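Aminotransferase, class I and II (Erwinia tasmaniensis, PDB 5Z0Q) belongs to the class I and II aminotransferases and carries pyridoxal-5'-phosphate in a pocket of its large mixed-sheet domain. Local coordinates at residues P220-S223 with A228-R231. Residues are numbered along the deposited sequence; the frame is centred on the assembly and turned at random.
Sequences PFAS and AAQR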
ATOM      1  N   PRO A 220       4.635  19.407 -17.733  1.00 30.22           N
ATOM      2  CA  PRO A 220       4.413  19.373 -16.283  1.00 30.08           C
ATOM      3  C   PRO A 220       4.146  20.770 -15.738  1.00 32.39           C
ATOM      4  O   PRO A 220       4.746  21.753 -16.177  1.00 35.19           O
ATOM      5  CB  PRO A 220       5.723  18.794 -15.736  1.00 26.60           C
ATOM      6  CG  PRO A 220       6.333  18.070 -16.894  1.00 25.13           C
ATOM      7  CD  PRO A 220       5.950  18.859 -18.104  1.00 26.91           C
ATOM      8  N   PHE A 221       3.230  20.846 -14.771  1.00 30.78           N
ATOM      9  CA  PHE A 221       2.875  22.139 -14.194  1.00 27.14           C
ATOM     10  C   PHE A 221       4.077  22.789 -13.520  1.00 28.31           C
ATOM     11  O   PHE A 221       4.312  23.993 -13.678  1.00 35.88           O
ATOM     12  CB  PHE A 221       1.726  21.972 -13.200  1.00 27.35           C
ATOM     13  CG  PHE A 221       1.256  23.264 -12.591  1.00 26.03           C
ATOM     14  CD1 PHE A 221       0.312  24.046 -13.235  1.00 29.99           C
ATOM     15  CD2 PHE A 221       1.755  23.695 -11.372  1.00 31.00           C
ATOM     16  CE1 PHE A 221      -0.124  25.236 -12.679  1.00 33.26           C
ATOM     17  CE2 PHE A 221       1.324  24.885 -10.810  1.00 30.44           C
ATOM     18  CZ  PHE A 221       0.383  25.656 -11.464  1.00 28.45           C
ATOM     19  N   ALA A 222       4.855  22.007 -12.775  1.00 33.06           N
ATOM     20  CA  ALA A 222       5.998  22.541 -12.047  1.00 31.27           C
ATOM     21  C   ALA A 222       7.167  22.914 -12.950  1.00 29.57           C
ATOM     22  O   ALA A 222       8.171  23.429 -12.445  1.00 34.40           O
ATOM     23  CB  ALA A 222       6.457  21.532 -10.993  1.00 27.02           C
ATOM     24  N   SER A 223       7.071  22.672 -14.257  1.00 32.41           N
ATOM     25  CA  SER A 223       8.129  23.041 -15.187  1.00 32.62           C
ATOM     26  C   SER A 223       7.913  24.407 -15.824  1.00 30.18           C
ATOM     27  O   SER A 223       8.793  24.877 -16.554  1.00 25.37           O
ATOM     28  CB  SER A 223       8.259  21.981 -16.288  1.00 30.67           C
ATOM     29  OG  SER A 223       7.060  21.867 -17.035  1.00 25.73           O
ATOM     30  N   ALA A 228       6.104  27.837  -9.725  1.00 30.51           N
ATOM     31  CA  ALA A 228       5.165  26.724  -9.808  1.00 29.54           C
ATOM     32  C   ALA A 228       5.742  25.471  -9.162  1.00 31.31           C
ATOM     33  O   ALA A 228       5.009  24.690  -8.546  1.00 34.32           O
ATOM     34  CB  ALA A 228       4.799  26.453 -11.267  1.00 33.30           C
ATOM     35  N   ALA A 229       7.053  25.263  -9.295  1.00 33.24           N
ATOM     36  CA  ALA A 229       7.680  24.086  -8.703  1.00 28.29           C
ATOM     37  C   ALA A 229       7.649  24.148  -7.180  1.00 31.88           C
ATOM     38  O   ALA A 229       7.430  23.128  -6.518  1.00 35.31           O
ATOM     39  CB  ALA A 229       9.115  23.948  -9.210  1.00 25.64           C
ATOM     40  N   GLN A 230       7.858  25.334  -6.608  1.00 27.37           N
ATOM     41  CA  GLN A 230       7.907  25.489  -5.159  1.00 29.71           C
ATOM     42  C   GLN A 230       6.531  25.576  -4.514  1.00 28.84           C
ATOM     43  O   GLN A 230       6.449  25.721  -3.290  1.00 30.46           O
ATOM     44  CB  GLN A 230       8.725  26.731  -4.792  1.00 27.47           C
ATOM     45  CG  GLN A 230      10.199  26.632  -5.157  1.00 32.97           C
ATOM     46  CD  GLN A 230      10.907  25.517  -4.411  1.00 40.40           C
ATOM     47  OE1 GLN A 230      10.599  25.238  -3.252  1.00 44.46           O
ATOM     48  NE2 GLN A 230      11.857  24.868  -5.076  1.00 34.18           N
ATOM     49  N   ARG A 231       5.452  25.485  -5.294  1.00 29.01           N
ATOM     50  CA  ARG A 231       4.103  25.589  -4.754  1.00 27.61           C
ATOM     51  C   ARG A 231       3.229  24.395  -5.123  1.00 31.34           C
ATOM     52  O   ARG A 231       2.021  24.425  -4.857  1.00 32.66           O
ATOM     53  CB  ARG A 231       3.435  26.886  -5.233  1.00 23.58           C
ATOM     54  CG  ARG A 231       3.004  26.852  -6.693  1.00 25.31           C
ATOM     55  CD  ARG A 231       2.709  28.242  -7.248  1.00 38.49           C
ATOM     56  NE  ARG A 231       1.762  28.992  -6.426  1.00 40.68           N
ATOM     57  CZ  ARG A 231       2.075  30.086  -5.738  1.00 31.39           C
ATOM     58  NH1 ARG A 231       3.309  30.568  -5.779  1.00 28.80           N
ATOM     59  NH2 ARG A 231       1.151  30.704  -5.016  1.00 35.74           N
TER
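F221 and A222 lie against A228 and A229, packing a 3-10 turn on the short helix 226-229 that follows it. Both belong to the connection between the parallel strand 200-204 and the neighbouring strand 232-236 in the large sheet of this pyridoxal-5'-phosphate-dependent aminotransferase fold. The closest pair of backbones is A222 with A229, their CA atoms 4.0 Å apart, consistent with the small side chains on both sides.

A228 points its methyl toward the turn. There CB meets two parts of one residue, 3.5 Å from F221 O and 3.8 Å from F221 CE2, and it comes to the ring obliquely. F221 can offer both because CG stands anti to its own backbone N (chi1 -178°), which carries the phenyl group beside its carbonyl carbon. CE2, then CD2, are the ring atoms nearest the methyl, while L191 of helix 184-197 touches both F221 and A228, and V201 and S203 pack on the phenyl group from strand 200-204. F221 N is in turn bonded to E205 OE1.

The second half of the contact is alanine on alanine. A222 CB lies alongside the helix backbone, 3.6 Å from A229 CA, with S232 and T234 of the next strand also touching its methyl. All four touching residues are buried, and what joins them is apolar and van der Waals contact. The turn itself is tied internally by S223 N to P220 O. From the helix side, the methyl carbon A229 CB rests 3.4 Å from the carbonyl oxygen A222 O.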